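Side-chain contacts in uncharacterized protein conserved in bacteria (Streptococcus suis, PDB 4FZ4), which is part of a surface antigen that mediates host cell attachment, and probably contributes by binding glycosaminoglycans through its all-helical domain: residues 50-55 / 70-75; 32-37 / 91-96. All coordinates share one frame; numbering follows the deposited sequence.

Interaction 1: 50-55 / 70-75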
ATOM      1  N   LYS A  50      12.269  -3.944   2.195  1.00 37.05           N
ATOM      2  CA  LYS A  50      12.928  -4.837   3.148  1.00 37.01           C
ATOM      3  C   LYS A  50      14.402  -4.427   3.260  1.00 39.20           C
ATOM      4  O   LYS A  50      14.929  -4.257   4.361  1.00 38.86           O
ATOM      5  CB  LYS A  50      12.799  -6.297   2.678  1.00 40.70           C
ATOM      6  CG  LYS A  50      13.552  -7.342   3.518  1.00 48.37           C
ATOM      7  CD  LYS A  50      13.009  -7.453   4.942  1.00 48.60           C
ATOM      8  CE  LYS A  50      13.592  -8.661   5.684  1.00 49.23           C
ATOM      9  NZ  LYS A  50      15.084  -8.640   5.809  1.00 48.28           N
ATOM     10  N   ASP A  51      15.061  -4.243   2.119  1.00 39.31           N
ATOM     11  CA  ASP A  51      16.465  -3.835   2.127  1.00 41.37           C
ATOM     12  C   ASP A  51      16.649  -2.556   2.933  1.00 40.57           C
ATOM     13  O   ASP A  51      17.506  -2.491   3.814  1.00 47.21           O
ATOM     14  CB  ASP A  51      16.961  -3.623   0.699  1.00 48.59           C
ATOM     15  CG  ASP A  51      16.861  -4.883  -0.142  1.00 65.66           C
ATOM     16  OD1 ASP A  51      17.239  -4.839  -1.329  1.00 75.11           O
ATOM     17  OD2 ASP A  51      16.401  -5.920   0.385  1.00 70.61           O
ATOM     18  N   ASN A  52      15.833  -1.544   2.639  1.00 39.47           N
ATOM     19  CA  ASN A  52      15.917  -0.268   3.348  1.00 35.02           C
ATOM     20  C   ASN A  52      15.749  -0.382   4.847  1.00 30.21           C
ATOM     21  O   ASN A  52      16.397   0.355   5.598  1.00 38.18           O
ATOM     22  CB  ASN A  52      14.883   0.727   2.823  1.00 42.31           C
ATOM     23  CG  ASN A  52      15.425   1.585   1.714  1.00 47.49           C
ATOM     24  OD1 ASN A  52      16.352   2.365   1.921  1.00 59.20           O
ATOM     25  ND2 ASN A  52      14.858   1.445   0.523  1.00 44.70           N
ATOM     26  N   MET A  53      14.878  -1.276   5.307  1.00 29.37           N
ATOM     27  CA  MET A  53      14.708  -1.396   6.750  1.00 39.25           C
ATOM     28  C   MET A  53      15.791  -2.247   7.400  1.00 40.93           C
ATOM     29  O   MET A  53      16.080  -2.079   8.579  1.00 58.46           O
ATOM     30  CB  MET A  53      13.293  -1.881   7.124  1.00 36.95           C
ATOM     31  CG  MET A  53      12.730  -3.055   6.348  1.00 49.85           C
ATOM     32  SD  MET A  53      10.894  -2.984   6.322  1.00 45.75           S
ATOM     33  CE  MET A  53      10.495  -3.397   7.987  1.00 21.07           C
ATOM     34  N   ASP A  54      16.412  -3.140   6.635  1.00 40.14           N
ATOM     35  CA  ASP A  54      17.495  -3.945   7.187  1.00 47.60           C
ATOM     36  C   ASP A  54      18.629  -2.963   7.441  1.00 54.87           C
ATOM     37  O   ASP A  54      19.295  -3.006   8.479  1.00 59.46           O
ATOM     38  CB  ASP A  54      17.966  -5.013   6.195  1.00 44.75           C
ATOM     39  CG  ASP A  54      16.966  -6.149   6.027  1.00 47.20           C
ATOM     40  OD1 ASP A  54      16.037  -6.274   6.864  1.00 41.71           O
ATOM     41  OD2 ASP A  54      17.121  -6.928   5.061  1.00 42.18           O
ATOM     42  N   TYR A  55      18.821  -2.067   6.473  1.00 55.20           N
ATOM     43  CA  TYR A  55      19.850  -1.034   6.526  1.00 47.54           C
ATOM     44  C   TYR A  55      19.583  -0.056   7.659  1.00 57.10           C
ATOM     45  O   TYR A  55      20.506   0.350   8.362  1.00 61.19           O
ATOM     46  CB  TYR A  55      19.888  -0.257   5.209  1.00 44.33           C
ATOM     47  CG  TYR A  55      21.058   0.707   5.092  1.00 53.41           C
ATOM     48  CD1 TYR A  55      22.201   0.361   4.370  1.00 57.39           C
ATOM     49  CD2 TYR A  55      21.031   1.952   5.720  1.00 47.92           C
ATOM     50  CE1 TYR A  55      23.285   1.229   4.275  1.00 57.06           C
ATOM     51  CE2 TYR A  55      22.109   2.823   5.636  1.00 53.37           C
ATOM     52  CZ  TYR A  55      23.233   2.458   4.911  1.00 57.95           C
ATOM     53  OH  TYR A  55      24.306   3.319   4.819  1.00 58.46           O
ATOM     54  N   LYS A  70      15.434   7.061   5.246  1.00 40.84           N
ATOM     55  CA  LYS A  70      14.229   7.352   6.011  1.00 38.22           C
ATOM     56  C   LYS A  70      13.035   7.635   5.100  1.00 29.69           C
ATOM     57  O   LYS A  70      11.993   6.992   5.213  1.00 36.21           O
ATOM     58  CB  LYS A  70      14.452   8.542   6.946  1.00 50.22           C
ATOM     59  CG  LYS A  70      13.268   8.782   7.874  1.00 52.35           C
ATOM     60  CD  LYS A  70      13.517   9.900   8.873  1.00 56.26           C
ATOM     61  CE  LYS A  70      12.318  10.060   9.806  1.00 58.98           C
ATOM     62  NZ  LYS A  70      12.494  11.168  10.790  1.00 66.72           N
ATOM     63  N   GLY A  71      13.191   8.598   4.197  1.00 31.63           N
ATOM     64  CA  GLY A  71      12.112   8.925   3.287  1.00 26.66           C
ATOM     65  C   GLY A  71      11.580   7.683   2.599  1.00 31.12           C
ATOM     66  O   GLY A  71      10.372   7.554   2.390  1.00 37.49           O
ATOM     67  N   ASP A  72      12.484   6.771   2.244  1.00 34.10           N
ATOM     68  CA  ASP A  72      12.116   5.523   1.573  1.00 31.60           C
ATOM     69  C   ASP A  72      11.220   4.670   2.465  1.00 31.95           C
ATOM     70  O   ASP A  72      10.294   3.997   1.991  1.00 33.60           O
ATOM     71  CB  ASP A  72      13.376   4.727   1.200  1.00 32.67           C
ATOM     72  CG  ASP A  72      14.002   5.198  -0.104  1.00 38.35           C
ATOM     73  OD1 ASP A  72      14.038   6.426  -0.339  1.00 41.85           O
ATOM     74  OD2 ASP A  72      14.468   4.342  -0.891  1.00 42.95           O
ATOM     75  N   LEU A  73      11.508   4.689   3.759  1.00 29.91           N
ATOM     76  CA  LEU A  73      10.702   3.929   4.699  1.00 31.03           C
ATOM     77  C   LEU A  73       9.293   4.500   4.692  1.00 33.51           C
ATOM     78  O   LEU A  73       8.310   3.752   4.659  1.00 39.76           O
ATOM     79  CB  LEU A  73      11.303   3.992   6.103  1.00 30.11           C
ATOM     80  CG  LEU A  73      12.674   3.317   6.254  1.00 30.96           C
ATOM     81  CD1 LEU A  73      12.965   3.105   7.742  1.00 28.23           C
ATOM     82  CD2 LEU A  73      12.693   1.981   5.532  1.00 27.76           C
ATOM     83  N   ASN A  74       9.195   5.827   4.705  1.00 33.24           N
ATOM     84  CA  ASN A  74       7.897   6.494   4.667  1.00 30.74           C
ATOM     85  C   ASN A  74       7.108   6.136   3.410  1.00 24.77           C
ATOM     86  O   ASN A  74       5.914   5.862   3.482  1.00 30.64           O
ATOM     87  CB  ASN A  74       8.065   8.008   4.733  1.00 32.69           C
ATOM     88  CG  ASN A  74       8.584   8.474   6.071  1.00 46.56           C
ATOM     89  OD1 ASN A  74       8.091   8.059   7.124  1.00 42.49           O
ATOM     90  ND2 ASN A  74       9.577   9.353   6.042  1.00 59.72           N
ATOM     91  N   ASP A  75       7.765   6.131   2.256  1.00 25.94           N
ATOM     92  CA  ASP A  75       7.055   5.800   1.021  1.00 23.87           C
ATOM     93  C   ASP A  75       6.585   4.348   1.075  1.00 29.02           C
ATOM     94  O   ASP A  75       5.487   4.028   0.629  1.00 33.31           O
ATOM     95  CB  ASP A  75       7.947   6.021  -0.211  1.00 23.82           C
ATOM     96  CG  ASP A  75       8.386   7.483  -0.379  1.00 29.56           C
ATOM     97  OD1 ASP A  75       7.774   8.388   0.239  1.00 31.91           O
ATOM     98  OD2 ASP A  75       9.344   7.729  -1.147  1.00 34.89           O
TER
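N52 reaches across from helix 36-55 to D72 of helix 66-95, its side chain nearly perpendicular to the aspartate's. The amide and carboxylate planes stand 64° apart, so the polar ends meet askew rather than flat against each other. N52 ND2 gives a weak hydrogen bond to D72 OD2 at 3.2 Å, bent to 127° at the hydrogen; the same nitrogen also makes a weak bond to the backbone oxygen of I48, one turn earlier. Asparagine suits this partly exposed place: its short amide can serve its own helix and the neighbouring one at once. The amide carbon rests near the methylene of D72, N52 CG lying 3.8 Å from D72 CB.

Next to this polar pair the contact turns apolar. L73 extends CD2 to within 3.7 Å of N52 CB. The same methyl lies 3.9 Å from the backbone N of M53 and 4.2 Å from M53 CB, so one branch of the leucine touches both residues. The long, flexible M53 side chain then leads away toward helix 3-23, where it meets V13, L16 and E17.

The two segments run at 135°, an oblique antiparallel crossing with axes 9.5 Å apart. Helix 3-23 packs against their buried side, where L73 shares L16 with M53.

Interaction 2: 32-37 / 91-96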
ATOM      1  N   ALA A  32      -3.974 -13.204 -11.769  1.00 52.29           N
ATOM      2  CA  ALA A  32      -4.875 -12.677 -12.790  1.00 41.45           C
ATOM      3  C   ALA A  32      -4.165 -11.539 -13.519  1.00 48.39           C
ATOM      4  O   ALA A  32      -3.368 -10.804 -12.924  1.00 48.27           O
ATOM      5  CB  ALA A  32      -6.154 -12.178 -12.157  1.00 48.00           C
ATOM      6  N   GLN A  33      -4.450 -11.401 -14.811  1.00 55.15           N
ATOM      7  CA  GLN A  33      -3.827 -10.363 -15.626  1.00 50.43           C
ATOM      8  C   GLN A  33      -4.180  -8.963 -15.136  1.00 53.13           C
ATOM      9  O   GLN A  33      -3.410  -8.020 -15.327  1.00 56.49           O
ATOM     10  CB  GLN A  33      -4.238 -10.536 -17.096  1.00 52.24           C
ATOM     11  CG  GLN A  33      -3.608  -9.537 -18.064  1.00 51.54           C
ATOM     12  CD  GLN A  33      -4.473  -8.313 -18.303  1.00 50.03           C
ATOM     13  OE1 GLN A  33      -3.997  -7.291 -18.807  1.00 42.15           O
ATOM     14  NE2 GLN A  33      -5.752  -8.412 -17.956  1.00 49.19           N
ATOM     15  N   ASP A  34      -5.335  -8.831 -14.489  1.00 50.19           N
ATOM     16  CA  ASP A  34      -5.780  -7.531 -13.986  1.00 46.43           C
ATOM     17  C   ASP A  34      -4.835  -6.926 -12.942  1.00 52.38           C
ATOM     18  O   ASP A  34      -4.757  -5.704 -12.799  1.00 57.07           O
ATOM     19  CB  ASP A  34      -7.176  -7.653 -13.371  1.00 56.43           C
ATOM     20  CG  ASP A  34      -8.187  -8.246 -14.326  1.00 74.06           C
ATOM     21  OD1 ASP A  34      -9.391  -8.226 -13.999  1.00 75.91           O
ATOM     22  OD2 ASP A  34      -7.780  -8.739 -15.400  1.00 84.96           O
ATOM     23  N   TYR A  35      -4.106  -7.785 -12.235  1.00 44.70           N
ATOM     24  CA  TYR A  35      -3.205  -7.347 -11.173  1.00 30.57           C
ATOM     25  C   TYR A  35      -1.735  -7.641 -11.442  1.00 44.91           C
ATOM     26  O   TYR A  35      -0.881  -7.428 -10.576  1.00 38.52           O
ATOM     27  CB  TYR A  35      -3.626  -8.029  -9.878  1.00 31.53           C
ATOM     28  CG  TYR A  35      -5.122  -8.038  -9.690  1.00 38.10           C
ATOM     29  CD1 TYR A  35      -5.827  -6.845  -9.556  1.00 32.66           C
ATOM     30  CD2 TYR A  35      -5.838  -9.235  -9.666  1.00 45.81           C
ATOM     31  CE1 TYR A  35      -7.207  -6.835  -9.398  1.00 33.37           C
ATOM     32  CE2 TYR A  35      -7.231  -9.238  -9.509  1.00 48.66           C
ATOM     33  CZ  TYR A  35      -7.903  -8.029  -9.375  1.00 42.42           C
ATOM     34  OH  TYR A  35      -9.269  -7.998  -9.221  1.00 42.56           O
ATOM     35  N   SER A  36      -1.446  -8.131 -12.642  1.00 39.98           N
ATOM     36  CA  SER A  36      -0.088  -8.474 -13.037  1.00 37.28           C
ATOM     37  C   SER A  36       0.878  -7.318 -12.840  1.00 38.45           C
ATOM     38  O   SER A  36       2.027  -7.523 -12.440  1.00 39.58           O
ATOM     39  CB  SER A  36      -0.076  -8.922 -14.500  1.00 49.69           C
ATOM     40  OG  SER A  36      -0.746  -7.976 -15.322  1.00 62.35           O
ATOM     41  N   TYR A  37       0.416  -6.102 -13.122  1.00 30.62           N
ATOM     42  CA  TYR A  37       1.266  -4.933 -12.959  1.00 37.58           C
ATOM     43  C   TYR A  37       1.507  -4.598 -11.474  1.00 33.42           C
ATOM     44  O   TYR A  37       2.644  -4.384 -11.059  1.00 32.92           O
ATOM     45  CB  TYR A  37       0.657  -3.736 -13.691  1.00 39.55           C
ATOM     46  CG  TYR A  37       1.527  -2.500 -13.623  1.00 37.82           C
ATOM     47  CD1 TYR A  37       1.455  -1.637 -12.536  1.00 40.23           C
ATOM     48  CD2 TYR A  37       2.439  -2.213 -14.629  1.00 43.03           C
ATOM     49  CE1 TYR A  37       2.267  -0.512 -12.451  1.00 43.88           C
ATOM     50  CE2 TYR A  37       3.262  -1.093 -14.554  1.00 39.76           C
ATOM     51  CZ  TYR A  37       3.165  -0.245 -13.462  1.00 42.01           C
ATOM     52  OH  TYR A  37       3.937   0.886 -13.400  1.00 52.17           O
ATOM     53  N   GLU A  91     -10.536  -9.191  -3.674  1.00 36.93           N
ATOM     54  CA  GLU A  91     -11.403 -10.095  -2.928  1.00 41.09           C
ATOM     55  C   GLU A  91     -12.861  -9.688  -3.071  1.00 38.49           C
ATOM     56  O   GLU A  91     -13.731 -10.531  -3.311  1.00 47.15           O
ATOM     57  CB  GLU A  91     -11.014 -10.106  -1.446  1.00 50.84           C
ATOM     58  CG  GLU A  91     -11.404 -11.391  -0.736  1.00 59.11           C
ATOM     59  CD  GLU A  91     -10.544 -12.576  -1.157  1.00 67.09           C
ATOM     60  OE1 GLU A  91     -10.123 -12.634  -2.332  1.00 69.99           O
ATOM     61  OE2 GLU A  91     -10.297 -13.461  -0.314  1.00 71.15           O
ATOM     62  N   LEU A  92     -13.131  -8.393  -2.935  1.00 37.94           N
ATOM     63  CA  LEU A  92     -14.499  -7.889  -3.061  1.00 34.74           C
ATOM     64  C   LEU A  92     -15.057  -8.117  -4.462  1.00 40.73           C
ATOM     65  O   LEU A  92     -16.209  -8.524  -4.619  1.00 41.74           O
ATOM     66  CB  LEU A  92     -14.543  -6.400  -2.722  1.00 29.21           C
ATOM     67  CG  LEU A  92     -14.316  -6.123  -1.231  1.00 38.61           C
ATOM     68  CD1 LEU A  92     -14.222  -4.630  -1.002  1.00 38.88           C
ATOM     69  CD2 LEU A  92     -15.458  -6.724  -0.404  1.00 37.15           C
ATOM     70  N   ARG A  93     -14.239  -7.864  -5.483  1.00 40.09           N
ATOM     71  CA  ARG A  93     -14.701  -8.050  -6.853  1.00 40.41           C
ATOM     72  C   ARG A  93     -15.112  -9.491  -7.126  1.00 38.11           C
ATOM     73  O   ARG A  93     -16.026  -9.732  -7.911  1.00 47.40           O
ATOM     74  CB  ARG A  93     -13.626  -7.615  -7.848  1.00 31.76           C
ATOM     75  CG  ARG A  93     -13.360  -6.127  -7.822  1.00 34.10           C
ATOM     76  CD  ARG A  93     -12.271  -5.763  -8.817  1.00 46.92           C
ATOM     77  NE  ARG A  93     -12.731  -5.846 -10.202  1.00 57.45           N
ATOM     78  CZ  ARG A  93     -11.922  -5.969 -11.251  1.00 52.96           C
ATOM     79  NH1 ARG A  93     -10.609  -6.031 -11.072  1.00 49.09           N
ATOM     80  NH2 ARG A  93     -12.422  -6.017 -12.478  1.00 47.84           N
ATOM     81  N   LYS A  94     -14.444 -10.446  -6.484  1.00 35.31           N
ATOM     82  CA  LYS A  94     -14.781 -11.856  -6.670  1.00 39.29           C
ATOM     83  C   LYS A  94     -16.068 -12.221  -5.932  1.00 48.17           C
ATOM     84  O   LYS A  94     -16.808 -13.094  -6.362  1.00 41.73           O
ATOM     85  CB  LYS A  94     -13.653 -12.753  -6.165  1.00 37.48           C
ATOM     86  CG  LYS A  94     -12.354 -12.590  -6.926  1.00 49.60           C
ATOM     87  CD  LYS A  94     -11.210 -13.332  -6.247  1.00 57.27           C
ATOM     88  CE  LYS A  94      -9.867 -12.897  -6.830  1.00 62.83           C
ATOM     89  NZ  LYS A  94      -8.738 -13.110  -5.877  1.00 63.13           N
ATOM     90  N   LYS A  95     -16.326 -11.545  -4.820  1.00 59.79           N
ATOM     91  CA  LYS A  95     -17.513 -11.809  -4.010  1.00 56.02           C
ATOM     92  C   LYS A  95     -18.731 -11.083  -4.578  1.00 58.75           C
ATOM     93  O   LYS A  95     -19.870 -11.508  -4.382  1.00 60.32           O
ATOM     94  CB  LYS A  95     -17.243 -11.362  -2.572  1.00 53.30           C
ATOM     95  CG  LYS A  95     -18.119 -11.992  -1.513  1.00 57.79           C
ATOM     96  CD  LYS A  95     -17.518 -11.769  -0.125  1.00 62.52           C
ATOM     97  CE  LYS A  95     -16.123 -12.395  -0.022  1.00 63.14           C
ATOM     98  NZ  LYS A  95     -15.485 -12.180   1.304  1.00 64.28           N
ATOM     99  N   TYR A  96     -18.482  -9.987  -5.285  1.00 52.54           N
ATOM    100  CA  TYR A  96     -19.554  -9.204  -5.897  1.00 41.88           C
ATOM    101  C   TYR A  96     -19.170  -8.866  -7.337  1.00 46.53           C
ATOM    102  O   TYR A  96     -19.053  -7.697  -7.709  1.00 54.45           O
ATOM    103  CB  TYR A  96     -19.792  -7.928  -5.086  1.00 39.72           C
ATOM    104  CG  TYR A  96     -20.086  -8.208  -3.625  1.00 45.18           C
ATOM    105  CD1 TYR A  96     -21.149  -9.035  -3.254  1.00 53.74           C
ATOM    106  CD2 TYR A  96     -19.286  -7.673  -2.613  1.00 39.20           C
ATOM    107  CE1 TYR A  96     -21.407  -9.327  -1.916  1.00 57.71           C
ATOM    108  CE2 TYR A  96     -19.537  -7.958  -1.268  1.00 50.45           C
ATOM    109  CZ  TYR A  96     -20.598  -8.786  -0.928  1.00 52.59           C
ATOM    110  OH  TYR A  96     -20.851  -9.077   0.394  1.00 48.76           O
TER
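Y35 and R93 meet at their polar ends, Y35 OH lying 3.0 Å from R93 NH1. The tyrosine and arginine run antiparallel past one another, with ring and guanidinium planes 84° apart, almost perpendicular. The approach is therefore centred on the hydroxyl and is not a stack: R93 NH1 is 3.8 Å from Y35 CZ, while R93 CD also comes to 3.8 Å from Y35 OH. Tyrosine fits this place because its ring can be buried while the hydroxyl still meets a charged neighbour.

D34 adds a carboxylate to the same guanidinium. Its OD1 forms a long salt bridge to R93 NH1 at 3.9 Å, with the carboxylate and guanidinium planes only 25° apart. At this separation the attraction is probably diffuse and long-range rather than that of a close bidentate pair. D34 also acts on Y35 directly, since its CB sits 3.9 Å above the centre of the tyrosine ring and packs against one face.

The arginine is positioned by its own chain and by a stronger partner. A bend at chi3 (72°) turns the guanidinium aside from an otherwise extended stem, and its NE forms a salt bridge with E103. Arginine suits this junction because its several N-H groups can address different partners. On the other segment, the Y35 ring also meets the ring of Y29. Y35 occupies the N-cap position of helix 36-55, and S36 OG hydrogen-bonds back to Q33 O at 2.7 Å, within the turn that carries D34 and Y35.

The contact joins the start of helix 36-55 to the last turn of helix 66-95. Helix 100-110 flanks both partners, with Y106 touching Y35 and R93 and I102 packing on R93.

From the N terminus, helix 3-23 leads through a loop to residues 32-37, where helix 36-55 begins. That helix runs to its end at 50-55, and after a ten-residue connection (56-65) the chain returns in helix 66-95. Interaction 1 closes this short loop early in the returning helix; interaction 2 closes the longer one at its far end, so the first lies wholly within the second. Both tie the same two helices, but on opposite sides of the chain's centre, with contact centres 28 Å apart. Interaction 1 joins them beside helix 3-23, whereas interaction 2 joins them beside helix 100-110.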